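Probable ribosomal RNA small subunit methyltransferase (Thermus thermophilus, PDB 3DMH) transfers a methyl group from S-adenosylmethionine to the N2 atom of a guanosine in 16S ribosomal RNA. Local coordinates at residues A[184-189]-A[268-273]; A[200-203]-A[208-211]; A[358-361]-A[366-369]. All blocks are in the same frame, centred on the assembly; numbering follows the deposited sequence.

Overall arrangement
After the N-terminal half, which has its own seven-stranded mixed sheet, the chain reaches 184-189. Contact 1 closes a long loop from here to 268-273, setting the start of the hairpin 187-193/196-202 against helix 265-277. Contact 2 lies wholly within that loop: 200-203, on the second hairpin strand, meets 208-211, the turn ahead of helix 214-227. The two, with centres about 7 Å apart, touch through the strand-to-strand backbone bonds and by packing of W186 on L203. Contact 3 follows in series, closing the short loop between 358-361 and 366-369 at the far edge of the C-terminal sheet. Its centre is about 30 Å from that of contact 1 and about 26 Å from that of contact 2.

Contact 1: residues A[184-189]-A[268-273]; sequences SLWRAF and VLSLQK
L269 meets the indole of W186 with its backbone rather than its side chain: the carbonyl oxygen lies in the ring plane, at the edge, with L269 O 3.6 Å from W186 CH2. The same oxygen accepts the helical bond from K273 N, so the indole edge abuts a carbonyl already engaged within the helix. S270 follows at the same rim, its CA 3.9 Å from W186 CH2. Its OG, 4.2 Å from W186 CZ3, is spent elsewhere, bonding A266 O one helical turn back and L203 N, just past the end of strand 196-202. Helix 265-277 belongs to the Rossmann-like methyltransferase fold, in which it follows parallel strand 257-262; here it packs against W186, the residue just before strand 187-193. One turn beyond L269, K273 supplies most of the remaining contact. With CG anti to the backbone N (chi1 -176°) and the chain extended beyond it, the lysine runs across one indole face. K273 CD stands 3.4 Å from the centroid of the six-membered ring of W186, a CH-pi contact, with the close approach of CD to W186 CZ3 also 3.4 Å. Further out, K273 NZ sits over the five-membered ring of W186, 3.7 Å from its centroid and 21° off the normal, in a cation-pi interaction. On the first segment, R187 NH1 donates to the backbone W186 O at 2.9 Å, from above the carbonyl plane.

Contact 2: residues A[200-203]-A[208-211]; sequences FHHL and SAGK
H202 and G210 share the one hydrogen bond between the two segments, G210 N donating to H202 NE2 at 3.0 Å. The bond is somewhat bent, 143° at the hydrogen, and the amide stands 30° out of the imidazole plane. The second ring nitrogen, ND1, donates to L203 O at 3.2 Å, approaching from above that carbonyl plane. A chi1 of 62°, with CG between the backbone N and carbonyl carbon, sets ND1 by L203 O and presents NE2 to G210 N. Both ring nitrogens are thus engaged, which should fix the rotation of the imidazole and is consistent with a neutral ring protonated at ND1. Within the type II beta turn S208 to K211, where the positive phi of G210 favours glycine, the S208 side chain bonds back to the fourth residue, OG to K211 O at 2.7 Å. Apolar contact is slight: A209 CB lies 3.5 Å from H202 CE1. The H202 side chain is about 9 Å from the bound S-adenosylmethionine. The NE2 bond links strand 196-202 to the turn before helix 214-227; Y244 meets the H202 ring and bonds S208 O, while R187 and F189 of strand 187-193 and S270 of helix 265-277 pack against H202.

Contact 3: residues A[358-361]-A[366-369]; sequences QTLK and KVLF
L360 and K361 both lie opposite V367, making a classic beta bulge in the antiparallel hairpin 358-362/366-371, which ends the seven-stranded sheet of the class I methyltransferase domain. Four backbone bonds join the strands. The hydrogen-bonded pair Q358 and F369 is closed by Q358 N to F369 O and F369 N to Q358 O, both 2.8 Å. At the bulge, L360 N donates to V367 O at 2.8 Å, meeting that carbonyl almost end-on, whereas V367 N goes to K361 O at 3.0 Å. K361 O also receives a CA-H...O contact from K366 CA. The side chains of K361 and V367 lie alongside each other, K361 CB 3.9 Å from V367 CG2, before the lysine bends at chi2 and its end leads away.

Three polar side-chain ends are satisfied outside the hairpin: K361 NZ forms a salt bridge with E225, Q358 OE1 accepts from R226, and K366 NZ hydrogen-bonds P342 O and L344 O and forms a salt bridge with E347. Q358 runs alongside F369, its amide 80° from the ring plane. L360, its CG anti to the carbonyl carbon (chi1 -50°), crosses F369 and brings CD1 to 3.6 Å from F369 CB. Cutting L360 back to an alanine removes CD1 and is likely to open a gap beside F369 CB. On the face that carries T359 and L368, toward helix 346-354, L368 CD2 lies 3.5 Å from T359 OG1.

Contact 1: residues A[184-189]-A[268-273]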
ATOM      1  N   SER A 184       4.497   0.591  20.313  1.00 32.48           N
ATOM      2  CA  SER A 184       5.531  -0.188  19.658  1.00 31.86           C
ATOM      3  C   SER A 184       5.008  -0.581  18.290  1.00 30.79           C
ATOM      4  O   SER A 184       3.870  -1.036  18.167  1.00 30.67           O
ATOM      5  CB  SER A 184       5.840  -1.442  20.480  1.00 32.20           C
ATOM      6  OG  SER A 184       7.056  -2.018  20.060  1.00 34.89           O
ATOM      7  N   LEU A 185       5.834  -0.396  17.263  1.00 29.33           N
ATOM      8  CA  LEU A 185       5.353  -0.537  15.890  1.00 28.49           C
ATOM      9  C   LEU A 185       5.886  -1.754  15.154  1.00 27.82           C
ATOM     10  O   LEU A 185       5.220  -2.298  14.272  1.00 28.78           O
ATOM     11  CB  LEU A 185       5.703   0.715  15.100  1.00 27.94           C
ATOM     12  CG  LEU A 185       5.073   2.013  15.594  1.00 28.80           C
ATOM     13  CD1 LEU A 185       5.855   3.196  15.054  1.00 29.59           C
ATOM     14  CD2 LEU A 185       3.602   2.084  15.205  1.00 28.63           C
ATOM     15  N   TRP A 186       7.096  -2.165  15.495  1.00 26.97           N
ATOM     16  CA  TRP A 186       7.725  -3.251  14.779  1.00 25.87           C
ATOM     17  C   TRP A 186       7.379  -4.605  15.358  1.00 26.21           C
ATOM     18  O   TRP A 186       7.371  -4.788  16.583  1.00 26.46           O
ATOM     19  CB  TRP A 186       9.227  -3.067  14.761  1.00 25.56           C
ATOM     20  CG  TRP A 186       9.703  -2.036  13.793  1.00 25.01           C
ATOM     21  CD1 TRP A 186      10.007  -0.737  14.065  1.00 24.93           C
ATOM     22  CD2 TRP A 186       9.947  -2.222  12.388  1.00 23.67           C
ATOM     23  NE1 TRP A 186      10.423  -0.093  12.918  1.00 24.93           N
ATOM     24  CE2 TRP A 186      10.399  -0.986  11.877  1.00 24.00           C
ATOM     25  CE3 TRP A 186       9.829  -3.318  11.514  1.00 23.51           C
ATOM     26  CZ2 TRP A 186      10.736  -0.808  10.533  1.00 24.94           C
ATOM     27  CZ3 TRP A 186      10.158  -3.139  10.173  1.00 23.76           C
ATOM     28  CH2 TRP A 186      10.606  -1.895   9.698  1.00 24.90           C
ATOM     29  N   ARG A 187       7.091  -5.543  14.467  1.00 24.32           N
ATOM     30  CA  ARG A 187       6.923  -6.943  14.820  1.00 23.81           C
ATOM     31  C   ARG A 187       7.894  -7.789  14.011  1.00 23.10           C
ATOM     32  O   ARG A 187       8.320  -7.403  12.923  1.00 22.18           O
ATOM     33  CB  ARG A 187       5.477  -7.406  14.583  1.00 24.24           C
ATOM     34  CG  ARG A 187       4.410  -6.680  15.431  1.00 26.67           C
ATOM     35  CD  ARG A 187       4.648  -6.798  16.933  1.00 31.17           C
ATOM     36  NE  ARG A 187       3.651  -6.051  17.705  1.00 33.76           N
ATOM     37  CZ  ARG A 187       3.850  -4.858  18.265  1.00 35.32           C
ATOM     38  NH1 ARG A 187       5.026  -4.247  18.174  1.00 35.98           N
ATOM     39  NH2 ARG A 187       2.867  -4.278  18.944  1.00 36.92           N
ATOM     40  N   ALA A 188       8.259  -8.945  14.553  1.00 22.38           N
ATOM     41  CA  ALA A 188       9.105  -9.891  13.838  1.00 21.95           C
ATOM     42  C   ALA A 188       8.541 -11.286  14.037  1.00 21.57           C
ATOM     43  O   ALA A 188       7.908 -11.568  15.060  1.00 22.81           O
ATOM     44  CB  ALA A 188      10.539  -9.825  14.355  1.00 22.49           C
ATOM     45  N   PHE A 189       8.771 -12.153  13.057  1.00 21.11           N
ATOM     46  CA  PHE A 189       8.439 -13.565  13.200  1.00 20.54           C
ATOM     47  C   PHE A 189       9.389 -14.393  12.337  1.00 20.39           C
ATOM     48  O   PHE A 189       9.926 -13.906  11.354  1.00 19.67           O
ATOM     49  CB  PHE A 189       6.974 -13.822  12.830  1.00 20.51           C
ATOM     50  CG  PHE A 189       6.692 -13.709  11.353  1.00 19.55           C
ATOM     51  CD1 PHE A 189       6.772 -14.843  10.547  1.00 20.91           C
ATOM     52  CD2 PHE A 189       6.368 -12.482  10.768  1.00 21.22           C
ATOM     53  CE1 PHE A 189       6.526 -14.771   9.185  1.00 20.72           C
ATOM     54  CE2 PHE A 189       6.105 -12.401   9.409  1.00 22.23           C
ATOM     55  CZ  PHE A 189       6.190 -13.536   8.608  1.00 21.88           C
ATOM     56  N   VAL A 268       7.768  -1.156   2.145  1.00 17.72           N
ATOM     57  CA  VAL A 268       9.143  -0.951   1.678  1.00 18.11           C
ATOM     58  C   VAL A 268      10.110  -0.968   2.866  1.00 17.57           C
ATOM     59  O   VAL A 268      11.151  -1.647   2.835  1.00 18.71           O
ATOM     60  CB  VAL A 268       9.281   0.384   0.938  1.00 18.40           C
ATOM     61  CG1 VAL A 268      10.749   0.719   0.644  1.00 19.51           C
ATOM     62  CG2 VAL A 268       8.486   0.338  -0.347  1.00 19.19           C
ATOM     63  N   LEU A 269       9.771  -0.226   3.917  1.00 17.81           N
ATOM     64  CA  LEU A 269      10.645  -0.158   5.107  1.00 17.72           C
ATOM     65  C   LEU A 269      10.750  -1.511   5.787  1.00 18.45           C
ATOM     66  O   LEU A 269      11.808  -1.886   6.302  1.00 18.38           O
ATOM     67  CB  LEU A 269      10.134   0.870   6.110  1.00 17.65           C
ATOM     68  CG  LEU A 269      10.144   2.314   5.576  1.00 19.29           C
ATOM     69  CD1 LEU A 269       9.399   3.246   6.520  1.00 20.63           C
ATOM     70  CD2 LEU A 269      11.571   2.827   5.354  1.00 21.49           C
ATOM     71  N   SER A 270       9.642  -2.247   5.775  1.00 18.21           N
ATOM     72  CA  SER A 270       9.629  -3.615   6.313  1.00 18.04           C
ATOM     73  C   SER A 270      10.582  -4.538   5.569  1.00 18.18           C
ATOM     74  O   SER A 270      11.392  -5.236   6.198  1.00 18.44           O
ATOM     75  CB  SER A 270       8.216  -4.181   6.285  1.00 18.47           C
ATOM     76  OG  SER A 270       7.350  -3.391   7.084  1.00 18.24           O
ATOM     77  N   LEU A 271      10.499  -4.519   4.234  1.00 18.62           N
ATOM     78  CA  LEU A 271      11.434  -5.289   3.420  1.00 19.51           C
ATOM     79  C   LEU A 271      12.891  -4.901   3.709  1.00 18.78           C
ATOM     80  O   LEU A 271      13.750  -5.771   3.822  1.00 19.12           O
ATOM     81  CB  LEU A 271      11.121  -5.082   1.940  1.00 19.71           C
ATOM     82  CG  LEU A 271      12.083  -5.708   0.921  1.00 20.13           C
ATOM     83  CD1 LEU A 271      12.213  -7.234   1.140  1.00 21.88           C
ATOM     84  CD2 LEU A 271      11.625  -5.392  -0.501  1.00 21.24           C
ATOM     85  N   GLN A 272      13.166  -3.598   3.817  1.00 18.25           N
ATOM     86  CA  GLN A 272      14.538  -3.146   4.065  1.00 18.74           C
ATOM     87  C   GLN A 272      15.069  -3.694   5.384  1.00 18.97           C
ATOM     88  O   GLN A 272      16.225  -4.144   5.455  1.00 18.91           O
ATOM     89  CB  GLN A 272      14.605  -1.612   4.012  1.00 18.49           C
ATOM     90  CG  GLN A 272      14.495  -1.090   2.578  1.00 18.77           C
ATOM     91  CD  GLN A 272      14.347   0.417   2.470  1.00 20.03           C
ATOM     92  OE1 GLN A 272      14.015   1.100   3.438  1.00 23.62           O
ATOM     93  NE2 GLN A 272      14.586   0.943   1.280  1.00 22.10           N
ATOM     94  N   LYS A 273      14.238  -3.671   6.425  1.00 19.38           N
ATOM     95  CA  LYS A 273      14.669  -4.178   7.739  1.00 19.93           C
ATOM     96  C   LYS A 273      14.877  -5.687   7.684  1.00 19.66           C
ATOM     97  O   LYS A 273      15.854  -6.198   8.245  1.00 19.85           O
ATOM     98  CB  LYS A 273      13.675  -3.815   8.851  1.00 19.97           C
ATOM     99  CG  LYS A 273      14.139  -4.235  10.266  1.00 21.22           C
ATOM    100  CD  LYS A 273      13.308  -3.581  11.352  1.00 22.57           C
ATOM    101  CE  LYS A 273      13.695  -4.095  12.742  1.00 24.85           C
ATOM    102  NZ  LYS A 273      12.956  -3.370  13.821  1.00 28.21           N
TER

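Contact 2: residues A[200-203]-A[208-211]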
ATOM      1  N   PHE A 200      11.357 -12.432   9.398  1.00 18.98           N
ATOM      2  CA  PHE A 200      10.733 -11.265   8.783  1.00 19.12           C
ATOM      3  C   PHE A 200      10.422 -10.182   9.808  1.00 19.02           C
ATOM      4  O   PHE A 200      10.133 -10.461  10.975  1.00 19.96           O
ATOM      5  CB  PHE A 200       9.485 -11.668   8.006  1.00 19.60           C
ATOM      6  CG  PHE A 200       9.763 -12.614   6.877  1.00 18.61           C
ATOM      7  CD1 PHE A 200      10.207 -12.144   5.646  1.00 19.46           C
ATOM      8  CD2 PHE A 200       9.610 -13.986   7.050  1.00 19.29           C
ATOM      9  CE1 PHE A 200      10.472 -13.021   4.596  1.00 19.43           C
ATOM     10  CE2 PHE A 200       9.879 -14.878   6.016  1.00 19.61           C
ATOM     11  CZ  PHE A 200      10.305 -14.394   4.776  1.00 20.63           C
ATOM     12  N   HIS A 201      10.487  -8.934   9.350  1.00 18.80           N
ATOM     13  CA  HIS A 201      10.276  -7.769  10.198  1.00 18.29           C
ATOM     14  C   HIS A 201       9.313  -6.885   9.465  1.00 18.58           C
ATOM     15  O   HIS A 201       9.456  -6.673   8.264  1.00 18.51           O
ATOM     16  CB  HIS A 201      11.573  -7.004  10.394  1.00 18.93           C
ATOM     17  CG  HIS A 201      12.525  -7.680  11.324  1.00 19.07           C
ATOM     18  ND1 HIS A 201      13.298  -8.764  10.957  1.00 22.47           N
ATOM     19  CD2 HIS A 201      12.801  -7.448  12.629  1.00 19.27           C
ATOM     20  CE1 HIS A 201      14.025  -9.152  11.991  1.00 21.60           C
ATOM     21  NE2 HIS A 201      13.740  -8.373  13.018  1.00 23.39           N
ATOM     22  N   HIS A 202       8.325  -6.383  10.182  1.00 18.45           N
ATOM     23  CA  HIS A 202       7.373  -5.482   9.540  1.00 18.27           C
ATOM     24  C   HIS A 202       6.684  -4.510  10.470  1.00 18.43           C
ATOM     25  O   HIS A 202       6.540  -4.739  11.683  1.00 18.00           O
ATOM     26  CB  HIS A 202       6.351  -6.274   8.714  1.00 19.44           C
ATOM     27  CG  HIS A 202       5.509  -7.200   9.525  1.00 22.51           C
ATOM     28  ND1 HIS A 202       4.488  -6.752  10.337  1.00 25.60           N
ATOM     29  CD2 HIS A 202       5.535  -8.547   9.656  1.00 25.60           C
ATOM     30  CE1 HIS A 202       3.920  -7.786  10.930  1.00 26.00           C
ATOM     31  NE2 HIS A 202       4.538  -8.885  10.537  1.00 27.38           N
ATOM     32  N   LEU A 203       6.280  -3.395   9.860  1.00 17.78           N
ATOM     33  CA  LEU A 203       5.465  -2.381  10.500  1.00 18.15           C
ATOM     34  C   LEU A 203       3.984  -2.751  10.372  1.00 18.54           C
ATOM     35  O   LEU A 203       3.640  -3.746   9.699  1.00 19.01           O
ATOM     36  CB  LEU A 203       5.742  -1.016   9.849  1.00 17.57           C
ATOM     37  CG  LEU A 203       7.134  -0.433  10.104  1.00 18.65           C
ATOM     38  CD1 LEU A 203       7.406   0.672   9.076  1.00 19.49           C
ATOM     39  CD2 LEU A 203       7.233   0.141  11.500  1.00 17.51           C
ATOM     40  N   SER A 208      -0.387  -9.794   5.110  1.00 19.19           N
ATOM     41  CA  SER A 208       0.030 -11.035   5.772  1.00 19.30           C
ATOM     42  C   SER A 208       1.001 -10.820   6.932  1.00 19.23           C
ATOM     43  O   SER A 208       2.018 -11.502   7.054  1.00 19.57           O
ATOM     44  CB  SER A 208       0.564 -12.069   4.776  1.00 19.22           C
ATOM     45  OG  SER A 208       0.598 -13.357   5.396  1.00 20.35           O
ATOM     46  N   ALA A 209       0.642  -9.892   7.815  1.00 19.98           N
ATOM     47  CA  ALA A 209       1.391  -9.665   9.040  1.00 19.97           C
ATOM     48  C   ALA A 209       1.514 -10.957   9.845  1.00 20.06           C
ATOM     49  O   ALA A 209       0.545 -11.709   9.963  1.00 20.19           O
ATOM     50  CB  ALA A 209       0.681  -8.616   9.884  1.00 20.12           C
ATOM     51  N   GLY A 210       2.694 -11.204  10.403  1.00 20.30           N
ATOM     52  CA  GLY A 210       2.845 -12.266  11.418  1.00 19.97           C
ATOM     53  C   GLY A 210       3.071 -13.681  10.911  1.00 20.88           C
ATOM     54  O   GLY A 210       3.421 -14.565  11.696  1.00 20.69           O
ATOM     55  N   LYS A 211       2.884 -13.906   9.607  1.00 20.98           N
ATOM     56  CA  LYS A 211       3.085 -15.238   9.010  1.00 22.34           C
ATOM     57  C   LYS A 211       3.201 -15.145   7.501  1.00 22.35           C
ATOM     58  O   LYS A 211       2.630 -14.251   6.887  1.00 22.59           O
ATOM     59  CB  LYS A 211       1.951 -16.206   9.361  1.00 22.77           C
ATOM     60  CG  LYS A 211       0.590 -15.819   8.807  1.00 24.76           C
ATOM     61  CD  LYS A 211      -0.506 -16.626   9.511  1.00 28.43           C
ATOM     62  CE  LYS A 211      -1.840 -16.523   8.781  1.00 30.51           C
ATOM     63  NZ  LYS A 211      -2.350 -15.128   8.768  1.00 33.24           N
TER

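Contact 3: residues A[358-361]-A[366-369]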
ATOM      1  N   GLN A 358       0.965 -22.004 -18.383  1.00 23.77           N
ATOM      2  CA  GLN A 358       0.818 -23.308 -17.752  1.00 23.62           C
ATOM      3  C   GLN A 358       0.311 -23.114 -16.329  1.00 22.65           C
ATOM      4  O   GLN A 358       0.508 -22.047 -15.739  1.00 21.51           O
ATOM      5  CB  GLN A 358       2.155 -24.054 -17.745  1.00 23.71           C
ATOM      6  CG  GLN A 358       2.759 -24.238 -19.143  1.00 24.93           C
ATOM      7  CD  GLN A 358       4.061 -25.004 -19.121  1.00 25.43           C
ATOM      8  OE1 GLN A 358       4.160 -26.063 -18.505  1.00 30.41           O
ATOM      9  NE2 GLN A 358       5.070 -24.474 -19.804  1.00 29.74           N
ATOM     10  N   THR A 359      -0.368 -24.131 -15.811  1.00 22.04           N
ATOM     11  CA  THR A 359      -0.834 -24.148 -14.437  1.00 21.84           C
ATOM     12  C   THR A 359       0.024 -25.139 -13.676  1.00 21.83           C
ATOM     13  O   THR A 359      -0.079 -26.360 -13.882  1.00 21.63           O
ATOM     14  CB  THR A 359      -2.321 -24.544 -14.335  1.00 21.84           C
ATOM     15  OG1 THR A 359      -3.100 -23.683 -15.177  1.00 21.74           O
ATOM     16  CG2 THR A 359      -2.813 -24.444 -12.894  1.00 21.46           C
ATOM     17  N   LEU A 360       0.886 -24.615 -12.814  1.00 21.42           N
ATOM     18  CA  LEU A 360       1.850 -25.460 -12.105  1.00 22.24           C
ATOM     19  C   LEU A 360       1.285 -26.056 -10.824  1.00 22.15           C
ATOM     20  O   LEU A 360       1.718 -27.119 -10.383  1.00 23.07           O
ATOM     21  CB  LEU A 360       3.130 -24.673 -11.791  1.00 22.24           C
ATOM     22  CG  LEU A 360       3.786 -23.898 -12.943  1.00 23.01           C
ATOM     23  CD1 LEU A 360       5.044 -23.211 -12.473  1.00 23.87           C
ATOM     24  CD2 LEU A 360       4.102 -24.820 -14.124  1.00 23.88           C
ATOM     25  N   LYS A 361       0.326 -25.356 -10.222  1.00 22.50           N
ATOM     26  CA  LYS A 361      -0.321 -25.801  -8.994  1.00 22.50           C
ATOM     27  C   LYS A 361      -1.765 -25.336  -9.030  1.00 22.75           C
ATOM     28  O   LYS A 361      -2.038 -24.218  -9.477  1.00 21.45           O
ATOM     29  CB  LYS A 361       0.342 -25.175  -7.758  1.00 23.41           C
ATOM     30  CG  LYS A 361       1.839 -25.424  -7.580  1.00 24.90           C
ATOM     31  CD  LYS A 361       2.125 -26.802  -7.008  1.00 27.37           C
ATOM     32  CE  LYS A 361       3.616 -27.077  -6.997  1.00 28.07           C
ATOM     33  NZ  LYS A 361       3.905 -28.405  -6.409  1.00 27.81           N
ATOM     34  N   LYS A 366      -3.801 -21.124  -6.979  1.00 20.86           N
ATOM     35  CA  LYS A 366      -3.193 -21.558  -8.229  1.00 20.99           C
ATOM     36  C   LYS A 366      -1.936 -20.770  -8.560  1.00 20.59           C
ATOM     37  O   LYS A 366      -1.865 -19.561  -8.328  1.00 19.66           O
ATOM     38  CB  LYS A 366      -4.193 -21.538  -9.398  1.00 21.91           C
ATOM     39  CG  LYS A 366      -4.658 -20.189  -9.834  1.00 22.40           C
ATOM     40  CD  LYS A 366      -5.661 -20.324 -10.954  1.00 21.98           C
ATOM     41  CE  LYS A 366      -6.269 -18.970 -11.275  1.00 22.01           C
ATOM     42  NZ  LYS A 366      -7.565 -19.123 -11.995  1.00 20.12           N
ATOM     43  N   VAL A 367      -0.945 -21.493  -9.070  1.00 19.40           N
ATOM     44  CA  VAL A 367       0.276 -20.888  -9.568  1.00 20.39           C
ATOM     45  C   VAL A 367       0.274 -21.023 -11.079  1.00 19.98           C
ATOM     46  O   VAL A 367       0.254 -22.141 -11.632  1.00 20.05           O
ATOM     47  CB  VAL A 367       1.545 -21.529  -8.965  1.00 20.15           C
ATOM     48  CG1 VAL A 367       2.793 -20.844  -9.507  1.00 21.06           C
ATOM     49  CG2 VAL A 367       1.512 -21.459  -7.433  1.00 21.08           C
ATOM     50  N   LEU A 368       0.260 -19.871 -11.739  1.00 19.80           N
ATOM     51  CA  LEU A 368       0.348 -19.818 -13.188  1.00 19.99           C
ATOM     52  C   LEU A 368       1.761 -19.446 -13.611  1.00 20.96           C
ATOM     53  O   LEU A 368       2.488 -18.770 -12.871  1.00 20.54           O
ATOM     54  CB  LEU A 368      -0.670 -18.826 -13.757  1.00 20.43           C
ATOM     55  CG  LEU A 368      -2.143 -19.123 -13.428  1.00 20.59           C
ATOM     56  CD1 LEU A 368      -3.043 -18.051 -14.016  1.00 21.76           C
ATOM     57  CD2 LEU A 368      -2.584 -20.500 -13.901  1.00 22.13           C
ATOM     58  N   PHE A 369       2.126 -19.894 -14.811  1.00 20.86           N
ATOM     59  CA  PHE A 369       3.470 -19.721 -15.344  1.00 21.34           C
ATOM     60  C   PHE A 369       3.374 -19.306 -16.800  1.00 21.86           C
ATOM     61  O   PHE A 369       2.481 -19.749 -17.525  1.00 22.12           O
ATOM     62  CB  PHE A 369       4.232 -21.054 -15.221  1.00 21.22           C
ATOM     63  CG  PHE A 369       5.560 -21.090 -15.953  1.00 20.80           C
ATOM     64  CD1 PHE A 369       6.734 -20.706 -15.316  1.00 22.44           C
ATOM     65  CD2 PHE A 369       5.631 -21.544 -17.274  1.00 23.57           C
ATOM     66  CE1 PHE A 369       7.967 -20.745 -15.987  1.00 22.20           C
ATOM     67  CE2 PHE A 369       6.861 -21.597 -17.958  1.00 22.88           C
ATOM     68  CZ  PHE A 369       8.030 -21.196 -17.312  1.00 22.77           C
TER